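Local coordinates for prolyl 4-hydroxylase alpha subunit Fe(2+) 2OG dioxygenase domain-containing protein (Burkholderia ambifaria, PDB 3W20) that probably oxidises N-substituted L-amino acids as a 2-oxoglutarate-dependent dioxygenase, with a metal site that holds zinc in this crystal, at residues A[181-187]-A[252-258]; A[36-42]-A[235-241]; A[96-100]-A[133-137]. The contacts are given in a common frame with arbitrary orientation. Numbering follows the deposited sequence.

Contact 1. Residues A[181-187]-A[252-258]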
loop_
_atom_site.group_PDB
_atom_site.type_symbol
_atom_site.label_atom_id
_atom_site.label_comp_id
_atom_site.label_asym_id
_atom_site.label_seq_id
_atom_site.Cartn_x
_atom_site.Cartn_y
_atom_site.Cartn_z
ATOM N N PHE A 181 -8.970 17.855 15.557
ATOM C CA PHE A 181 -8.341 18.776 14.586
ATOM C C PHE A 181 -8.066 20.103 15.264
ATOM O O PHE A 181 -8.864 20.573 16.135
ATOM C CB PHE A 181 -9.235 18.968 13.330
ATOM C CG PHE A 181 -10.614 19.595 13.617
ATOM C CD1 PHE A 181 -10.806 20.979 13.543
ATOM C CD2 PHE A 181 -11.728 18.780 13.960
ATOM C CE1 PHE A 181 -12.067 21.555 13.793
ATOM C CE2 PHE A 181 -12.970 19.348 14.217
ATOM C CZ PHE A 181 -13.185 20.743 14.141
ATOM N N LEU A 182 -6.886 20.624 14.951
ATOM C CA LEU A 182 -6.411 21.898 15.513
ATOM C C LEU A 182 -6.707 22.953 14.429
ATOM O O LEU A 182 -6.360 22.748 13.268
ATOM C CB LEU A 182 -4.909 21.812 15.727
ATOM C CG LEU A 182 -4.266 23.182 16.103
ATOM C CD1 LEU A 182 -4.774 23.762 17.437
ATOM C CD2 LEU A 182 -2.761 22.901 16.212
ATOM N N THR A 183 -7.406 24.030 14.811
ATOM C CA THR A 183 -7.736 25.086 13.816
ATOM C C THR A 183 -6.542 26.057 13.831
ATOM O O THR A 183 -6.021 26.434 14.895
ATOM C CB THR A 183 -9.092 25.761 14.151
ATOM O OG1 THR A 183 -10.128 24.759 14.048
ATOM C CG2 THR A 183 -9.443 26.814 13.046
ATOM N N ILE A 184 -6.109 26.367 12.625
ATOM C CA ILE A 184 -4.936 27.255 12.397
ATOM C C ILE A 184 -5.377 28.638 11.869
ATOM O O ILE A 184 -4.922 29.662 12.405
ATOM C CB ILE A 184 -3.950 26.591 11.413
ATOM C CG1 ILE A 184 -3.344 25.307 12.044
ATOM C CG2 ILE A 184 -2.782 27.534 11.091
ATOM C CD1 ILE A 184 -2.539 25.493 13.312
ATOM N N GLN A 185 -6.236 28.635 10.840
ATOM C CA GLN A 185 -6.855 29.859 10.257
ATOM C C GLN A 185 -8.353 29.719 10.139
ATOM O O GLN A 185 -8.844 28.768 9.515
ATOM C CB GLN A 185 -6.233 30.102 8.851
ATOM C CG GLN A 185 -6.841 31.267 8.071
ATOM C CD GLN A 185 -6.099 31.575 6.779
ATOM O OE1 GLN A 185 -5.379 30.755 6.229
ATOM N NE2 GLN A 185 -6.284 32.785 6.295
ATOM N N GLY A 186 -9.104 30.689 10.680
ATOM C CA GLY A 186 -10.577 30.560 10.659
ATOM C C GLY A 186 -11.107 31.329 9.475
ATOM O O GLY A 186 -10.447 32.270 9.019
ATOM N N ALA A 187 -12.273 30.924 8.962
ATOM C CA ALA A 187 -12.926 31.591 7.835
ATOM C C ALA A 187 -13.474 32.941 8.322
ATOM O O ALA A 187 -13.765 33.123 9.538
ATOM C CB ALA A 187 -14.066 30.702 7.279
ATOM N N THR A 252 -16.553 31.382 4.046
ATOM C CA THR A 252 -16.520 32.574 3.157
ATOM C C THR A 252 -15.101 32.912 2.755
ATOM O O THR A 252 -14.889 33.577 1.728
ATOM C CB THR A 252 -17.198 33.815 3.746
ATOM O OG1 THR A 252 -16.615 34.179 5.009
ATOM C CG2 THR A 252 -18.720 33.616 3.846
ATOM N N SER A 253 -14.118 32.486 3.556
ATOM C CA SER A 253 -12.714 32.622 3.134
ATOM C C SER A 253 -11.931 31.402 3.615
ATOM O O SER A 253 -12.496 30.496 4.260
ATOM C CB SER A 253 -12.105 33.907 3.663
ATOM O OG SER A 253 -12.210 34.009 5.074
ATOM N N THR A 254 -10.635 31.388 3.321
ATOM C CA THR A 254 -9.808 30.227 3.652
ATOM C C THR A 254 -9.809 29.853 5.159
ATOM O O THR A 254 -9.556 30.698 6.049
ATOM C CB THR A 254 -8.374 30.371 3.079
ATOM O OG1 THR A 254 -8.464 30.686 1.668
ATOM C CG2 THR A 254 -7.614 29.042 3.240
ATOM N N ARG A 255 -10.041 28.549 5.397
ATOM C CA ARG A 255 -9.974 27.956 6.750
ATOM C C ARG A 255 -8.825 26.930 6.677
ATOM O O ARG A 255 -8.752 26.165 5.717
ATOM C CB ARG A 255 -11.317 27.291 7.096
ATOM C CG ARG A 255 -11.454 26.693 8.508
ATOM C CD ARG A 255 -12.822 26.035 8.604
ATOM N NE ARG A 255 -13.028 25.269 9.847
ATOM C CZ ARG A 255 -12.973 23.927 9.955
ATOM N NH1 ARG A 255 -12.755 23.132 8.902
ATOM N NH2 ARG A 255 -13.211 23.372 11.150
ATOM N N ARG A 256 -7.905 26.957 7.642
ATOM C CA ARG A 256 -6.904 25.889 7.688
ATOM C C ARG A 256 -6.979 25.132 9.011
ATOM O O ARG A 256 -7.078 25.770 10.052
ATOM C CB ARG A 256 -5.507 26.491 7.502
ATOM C CG ARG A 256 -5.289 26.899 6.050
ATOM C CD ARG A 256 -3.906 27.437 5.841
ATOM N NE ARG A 256 -3.654 28.606 6.654
ATOM C CZ ARG A 256 -2.493 28.825 7.222
ATOM N NH1 ARG A 256 -1.516 27.939 7.038
ATOM N NH2 ARG A 256 -2.311 29.892 7.960
ATOM N N THR A 257 -6.929 23.794 8.932
ATOM C CA THR A 257 -6.877 22.912 10.128
ATOM C C THR A 257 -5.839 21.814 9.876
ATOM O O THR A 257 -5.419 21.594 8.709
ATOM C CB THR A 257 -8.249 22.232 10.446
ATOM O OG1 THR A 257 -8.516 21.308 9.420
ATOM C CG2 THR A 257 -9.387 23.289 10.471
HETATM N N MSE A 258 -5.423 21.119 10.943
HETATM C CA MSE A 258 -4.590 19.963 10.849
HETATM C C MSE A 258 -5.356 18.910 11.594
HETATM O O MSE A 258 -5.810 19.198 12.705
HETATM C CB MSE A 258 -3.479 20.413 11.878
HETATM C CG MSE A 258 -2.167 19.814 11.690
HETATM SE SE MSE A 258 -1.111 21.135 12.757
HETATM C CE MSE A 258 -1.078 22.441 11.457
#

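Contact 2. Residues A[36-42]-A[235-241]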
loop_
_atom_site.group_PDB
_atom_site.type_symbol
_atom_site.label_atom_id
_atom_site.label_comp_id
_atom_site.label_asym_id
_atom_site.label_seq_id
_atom_site.Cartn_x
_atom_site.Cartn_y
_atom_site.Cartn_z
ATOM N N ASP A 36 -19.410 14.295 24.334
ATOM C CA ASP A 36 -19.501 14.095 22.924
ATOM C C ASP A 36 -18.415 14.891 22.164
ATOM O O ASP A 36 -17.951 14.474 21.125
ATOM C CB ASP A 36 -20.919 14.461 22.516
ATOM C CG ASP A 36 -21.937 13.627 23.256
ATOM O OD1 ASP A 36 -21.831 12.399 23.136
ATOM O OD2 ASP A 36 -22.716 14.162 24.087
ATOM N N ALA A 37 -18.077 16.060 22.654
ATOM C CA ALA A 37 -16.988 16.866 22.106
ATOM C C ALA A 37 -16.313 17.646 23.185
ATOM O O ALA A 37 -16.911 17.987 24.221
ATOM C CB ALA A 37 -17.489 17.818 21.005
ATOM N N ILE A 38 -15.056 17.922 22.965
ATOM C CA ILE A 38 -14.220 18.742 23.875
ATOM C C ILE A 38 -13.427 19.695 23.003
ATOM O O ILE A 38 -12.745 19.300 22.006
ATOM C CB ILE A 38 -13.287 17.901 24.721
ATOM C CG1 ILE A 38 -14.122 16.909 25.571
ATOM C CG2 ILE A 38 -12.523 18.805 25.751
ATOM C CD1 ILE A 38 -13.245 16.041 26.521
ATOM N N VAL A 39 -13.490 20.975 23.381
ATOM C CA VAL A 39 -12.696 21.986 22.674
ATOM C C VAL A 39 -11.655 22.590 23.609
ATOM O O VAL A 39 -12.007 23.068 24.698
ATOM C CB VAL A 39 -13.577 23.098 22.094
ATOM C CG1 VAL A 39 -12.648 24.112 21.398
ATOM C CG2 VAL A 39 -14.557 22.520 21.060
HETATM N N MSE A 40 -10.371 22.563 23.233
HETATM C CA MSE A 40 -9.280 22.928 24.152
HETATM C C MSE A 40 -8.392 24.027 23.547
HETATM O O MSE A 40 -8.115 24.037 22.373
HETATM C CB MSE A 40 -8.352 21.675 24.349
HETATM C CG MSE A 40 -9.182 20.442 24.721
HETATM SE SE MSE A 40 -7.930 18.939 25.080
HETATM C CE MSE A 40 -7.025 19.705 26.624
ATOM N N ASP A 41 -7.955 24.976 24.382
ATOM C CA ASP A 41 -7.111 26.079 23.946
ATOM C C ASP A 41 -5.668 25.632 24.061
ATOM O O ASP A 41 -5.081 25.621 25.120
ATOM C CB ASP A 41 -7.345 27.298 24.845
ATOM C CG ASP A 41 -8.702 27.900 24.676
ATOM O OD1 ASP A 41 -9.550 27.376 23.930
ATOM O OD2 ASP A 41 -8.952 28.942 25.300
ATOM N N ILE A 42 -5.098 25.230 22.937
ATOM C CA ILE A 42 -3.790 24.599 22.920
ATOM C C ILE A 42 -2.710 25.597 22.550
ATOM O O ILE A 42 -1.684 25.685 23.244
ATOM C CB ILE A 42 -3.747 23.443 21.887
ATOM C CG1 ILE A 42 -4.791 22.354 22.253
ATOM C CG2 ILE A 42 -2.336 22.875 21.806
ATOM C CD1 ILE A 42 -4.658 21.896 23.707
ATOM N N GLY A 235 -6.106 28.090 17.226
ATOM C CA GLY A 235 -5.351 27.704 18.414
ATOM C C GLY A 235 -6.144 26.657 19.203
ATOM O O GLY A 235 -5.610 26.020 20.107
ATOM N N GLN A 236 -7.413 26.478 18.851
ATOM C CA GLN A 236 -8.272 25.464 19.558
ATOM C C GLN A 236 -8.184 24.069 18.908
ATOM O O GLN A 236 -8.200 23.949 17.699
ATOM C CB GLN A 236 -9.736 25.924 19.752
ATOM C CG GLN A 236 -9.885 27.200 20.596
ATOM C CD GLN A 236 -11.363 27.554 20.825
ATOM O OE1 GLN A 236 -12.179 27.511 19.913
ATOM N NE2 GLN A 236 -11.701 27.838 22.070
ATOM N N LEU A 237 -8.129 23.042 19.764
ATOM C CA LEU A 237 -8.144 21.642 19.315
ATOM C C LEU A 237 -9.554 21.149 19.632
ATOM O O LEU A 237 -9.998 21.261 20.769
ATOM C CB LEU A 237 -7.183 20.852 20.181
ATOM C CG LEU A 237 -7.166 19.323 19.935
ATOM C CD1 LEU A 237 -6.739 18.939 18.495
ATOM C CD2 LEU A 237 -6.194 18.732 20.977
ATOM N N THR A 238 -10.212 20.583 18.627
ATOM C CA THR A 238 -11.527 20.029 18.825
ATOM C C THR A 238 -11.406 18.481 18.785
ATOM O O THR A 238 -10.883 17.970 17.792
ATOM C CB THR A 238 -12.417 20.495 17.698
ATOM O OG1 THR A 238 -12.521 21.925 17.818
ATOM C CG2 THR A 238 -13.856 19.982 17.885
ATOM N N LEU A 239 -11.895 17.813 19.826
ATOM C CA LEU A 239 -11.828 16.357 19.948
ATOM C C LEU A 239 -13.290 15.893 20.047
ATOM O O LEU A 239 -14.095 16.527 20.790
ATOM C CB LEU A 239 -11.084 15.997 21.182
ATOM C CG LEU A 239 -9.627 16.505 21.257
ATOM C CD1 LEU A 239 -9.168 16.302 22.681
ATOM C CD2 LEU A 239 -8.885 15.568 20.313
ATOM N N PHE A 240 -13.712 14.961 19.189
ATOM C CA PHE A 240 -15.074 14.583 19.227
ATOM C C PHE A 240 -15.289 13.141 18.818
ATOM O O PHE A 240 -14.410 12.521 18.191
ATOM C CB PHE A 240 -15.953 15.444 18.253
ATOM C CG PHE A 240 -15.554 15.326 16.806
ATOM C CD1 PHE A 240 -16.364 14.643 15.880
ATOM C CD2 PHE A 240 -14.390 15.964 16.345
ATOM C CE1 PHE A 240 -15.958 14.543 14.523
ATOM C CE2 PHE A 240 -13.984 15.860 15.004
ATOM C CZ PHE A 240 -14.773 15.185 14.089
ATOM N N GLN A 241 -16.485 12.638 19.158
ATOM C CA GLN A 241 -16.787 11.237 18.759
ATOM C C GLN A 241 -17.174 11.226 17.291
ATOM O O GLN A 241 -18.280 11.718 16.868
ATOM C CB GLN A 241 -17.860 10.595 19.667
ATOM C CG GLN A 241 -17.377 10.481 21.076
ATOM C CD GLN A 241 -18.251 9.489 21.879
ATOM O OE1 GLN A 241 -18.587 8.416 21.360
ATOM N NE2 GLN A 241 -18.614 9.823 23.087
#

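Contact 3. Residues A[96-100]-A[133-137]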
loop_
_atom_site.group_PDB
_atom_site.type_symbol
_atom_site.label_atom_id
_atom_site.label_comp_id
_atom_site.label_asym_id
_atom_site.label_seq_id
_atom_site.Cartn_x
_atom_site.Cartn_y
_atom_site.Cartn_z
ATOM N N TYR A 96 -2.444 4.538 -1.126
ATOM C CA TYR A 96 -2.571 4.991 0.252
ATOM C C TYR A 96 -1.421 4.503 1.112
ATOM O O TYR A 96 -0.754 5.328 1.800
ATOM C CB TYR A 96 -3.901 4.534 0.837
ATOM C CG TYR A 96 -4.090 4.992 2.281
ATOM C CD1 TYR A 96 -4.564 6.265 2.606
ATOM C CD2 TYR A 96 -3.812 4.113 3.321
ATOM C CE1 TYR A 96 -4.735 6.626 3.969
ATOM C CE2 TYR A 96 -3.986 4.463 4.663
ATOM C CZ TYR A 96 -4.434 5.717 4.972
ATOM O OH TYR A 96 -4.591 6.053 6.297
ATOM N N PHE A 97 -1.170 3.220 1.071
ATOM C CA PHE A 97 -0.126 2.648 1.956
ATOM C C PHE A 97 1.267 2.935 1.462
ATOM O O PHE A 97 2.157 3.117 2.285
ATOM C CB PHE A 97 -0.377 1.160 2.190
ATOM C CG PHE A 97 -1.544 0.976 3.115
ATOM C CD1 PHE A 97 -1.420 1.218 4.485
ATOM C CD2 PHE A 97 -2.781 0.624 2.579
ATOM C CE1 PHE A 97 -2.544 1.090 5.320
ATOM C CE2 PHE A 97 -3.910 0.514 3.389
ATOM C CZ PHE A 97 -3.753 0.722 4.765
ATOM N N GLY A 98 1.413 3.084 0.160
ATOM C CA GLY A 98 2.739 3.426 -0.442
ATOM C C GLY A 98 3.104 4.854 -0.039
ATOM O O GLY A 98 4.260 5.175 0.326
ATOM N N ILE A 99 2.129 5.726 -0.031
ATOM C CA ILE A 99 2.379 7.145 0.325
ATOM C C ILE A 99 2.663 7.274 1.811
ATOM O O ILE A 99 3.572 8.000 2.214
ATOM C CB ILE A 99 1.207 8.058 -0.066
ATOM C CG1 ILE A 99 1.198 8.226 -1.592
ATOM C CG2 ILE A 99 1.312 9.469 0.517
ATOM C CD1 ILE A 99 -0.068 8.899 -2.061
ATOM N N ALA A 100 1.912 6.549 2.628
ATOM C CA ALA A 100 1.977 6.806 4.073
ATOM C C ALA A 100 3.431 6.594 4.537
ATOM O O ALA A 100 3.973 7.277 5.398
ATOM C CB ALA A 100 1.104 5.829 4.814
ATOM N N VAL A 133 2.585 -2.374 8.305
ATOM C CA VAL A 133 2.841 -1.159 7.550
ATOM C C VAL A 133 1.804 -0.153 8.117
ATOM O O VAL A 133 0.778 -0.543 8.660
ATOM C CB VAL A 133 2.720 -1.387 6.040
ATOM C CG1 VAL A 133 3.548 -2.626 5.606
ATOM C CG2 VAL A 133 1.294 -1.453 5.588
ATOM N N GLU A 134 2.135 1.105 8.010
ATOM C CA GLU A 134 1.425 2.161 8.732
ATOM C C GLU A 134 0.382 2.776 7.800
ATOM O O GLU A 134 0.599 2.951 6.605
ATOM C CB GLU A 134 2.394 3.262 9.148
ATOM C CG GLU A 134 3.445 2.724 10.142
ATOM C CD GLU A 134 4.426 3.813 10.556
ATOM O OE1 GLU A 134 4.581 4.837 9.878
ATOM O OE2 GLU A 134 5.031 3.619 11.622
ATOM N N PHE A 135 -0.741 3.122 8.428
ATOM C CA PHE A 135 -1.671 4.082 7.873
ATOM C C PHE A 135 -1.030 5.469 7.879
ATOM O O PHE A 135 -0.081 5.766 8.676
ATOM C CB PHE A 135 -2.884 4.112 8.770
ATOM C CG PHE A 135 -3.841 2.907 8.567
ATOM C CD1 PHE A 135 -5.078 3.064 7.948
ATOM C CD2 PHE A 135 -3.498 1.663 9.031
ATOM C CE1 PHE A 135 -5.927 1.948 7.765
ATOM C CE2 PHE A 135 -4.330 0.558 8.851
ATOM C CZ PHE A 135 -5.550 0.700 8.241
ATOM N N LEU A 136 -1.534 6.325 6.996
ATOM C CA LEU A 136 -1.148 7.719 6.999
ATOM C C LEU A 136 -1.424 8.295 8.402
ATOM O O LEU A 136 -2.487 8.015 9.005
ATOM C CB LEU A 136 -1.998 8.492 5.949
ATOM C CG LEU A 136 -1.841 9.996 6.017
ATOM C CD1 LEU A 136 -0.407 10.245 5.525
ATOM C CD2 LEU A 136 -2.799 10.719 5.086
ATOM N N LEU A 137 -0.532 9.172 8.923
ATOM C CA LEU A 137 -0.758 9.664 10.319
ATOM C C LEU A 137 -1.743 10.822 10.482
ATOM O O LEU A 137 -2.471 10.893 11.493
ATOM C CB LEU A 137 0.583 10.083 11.000
ATOM C CG LEU A 137 1.277 8.939 11.702
ATOM C CD1 LEU A 137 2.781 9.302 11.960
ATOM C CD2 LEU A 137 0.580 8.706 13.088
HETATM O O HOH W 1 2.432 2.112 4.752
#

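Contact 1. Residues A[181-187]-A[252-258]
At the start of 181-187, the F181 ring lies beside R255, CE1 3.4 Å from NH2, and touches T257 CG2, while F181 CA lies 3.2 Å from M258 O. L182 forms a hydrogen-bonded antiparallel pair with M258: L182 N to M258 O 2.9 Å, M258 N to L182 O 3.0 Å. T183 and T257 follow as a non-hydrogen-bonded pair. The two strands are neighbours in the double-stranded beta-helix (DSBH), and R255 and T257 belong to its 2-oxoglutarate site, unoccupied here; R255 also makes a cation-pi contact with Y143. At I184 (psi -49°) the register slips by one in a classic beta bulge: I184 N (2.8 Å) and Q185 N (3.1 Å) both donate to R256 O. I184 CG1 packs on selenomethionine M258 CE at 3.7 Å, and I184 CG2 sits over the R256 guanidinium. Q185 O accepts from R256 N, and Q185 OE1 from R256 NE, each at 2.8 Å. Beyond G186, A187 CB rests 3.4 Å from S253 O, where the paired strands give way to loop.

Contact 2. Residues A[36-42]-A[235-241]
This is a regular antiparallel strand pair, buried in the large sheet of the double-stranded beta-helix (DSBH) fold: 37-41 lies between 4-10 and 236-241, and 236-241 passes the sheet on to 178-185. The axes of 37-41 and 236-241 approach to 4.5 Å, with N-to-C directions 162° apart. Two hydrogen-bonded pairs form the centre. I38 and L239 exchange N-H...O hydrogen bonds of 2.8 Å both ways (I38 N to L239 O, L239 N to I38 O), as do M40 and L237 (M40 N to L237 O, L237 N to M40 O). One hydrogen bond at each end extends the ladder, Q241 N to D36 O at 3.1 Å and I42 N to G235 O at 3.0 Å. G235 has a positive phi of 100°, where a CB would collide with the preceding carbonyl.

On the face of I38, M40, L237 and L239, selenomethionine M40 SE meets L239 CD1 at 3.8 Å, and helix 23-31 packs against this layer. The other face carries A37, V39, D41, Q236, T238 and F240. A37 CB touches F240 CB at 3.9 Å, while the F240 ring leads away to an edge-to-face contact with the zinc ligand H246, the F240 side chain coming within about 4 Å of the metal. V39 CG1 packs against the amide of Q236, which is held through both heteroatoms: OE1 accepts from Q233 N, and NE2 donates to D41 OD1 at 2.9 Å.

Contact 3. Residues A[96-100]-A[133-137]
The ring of F97 turns its edge toward the face of F135, centroids 5.0 Å apart and planes at 81°, a T-shaped pair in an aromatic cluster completed by Y96. The cluster sets helix 87-107 against strand 133-134 and the segment after it, at one end of the double-stranded beta-helix (DSBH). F97 CD1 also meets V133 CG2 at 4.0 Å and E134 O at 3.4 Å. A94 of the second subunit packs on both F97 and V133, so this corner adjoins the dimer interface. Y96 CE2 lies 3.7 Å from F135 CD1, and its hydroxyl reaches the backbone: L136 N donates a weak hydrogen bond to Y96 OH at 3.1 Å. The same OH is hydrogen-bonded to the C-terminal carboxylate of D273. A100 and L136 form the closest CA pair, 4.4 Å apart, with A100 CB 3.4 Å from E134 O. One water bridges the segments, donating to F97 O and to E134 O at 2.7 Å each.

From the N terminus, the chain first lays down 36-42, whose partner 235-241 comes nearly two hundred residues later, so contact 2 closes a long loop. Contact 3 is nested inside it: 96-100 on helix 87-107 meets 133-137 after 32 intervening residues, closing before contact 1 opens. Next comes 181-187, also within that loop; its partner 252-258, 64 residues on, follows 235-241, so contacts 1 and 2 cross. Strand 178-185 lies between 236-241 and 255-265 and so joins the two contacts, through probable hydrogen bonds between F181 O and T238 N (2.8 Å) and T183 O and G235 N (2.9 Å). Contact 3 touches neither, its centre about 25 Å from that of contact 1, yet strand 133-134 belongs to the same large sheet.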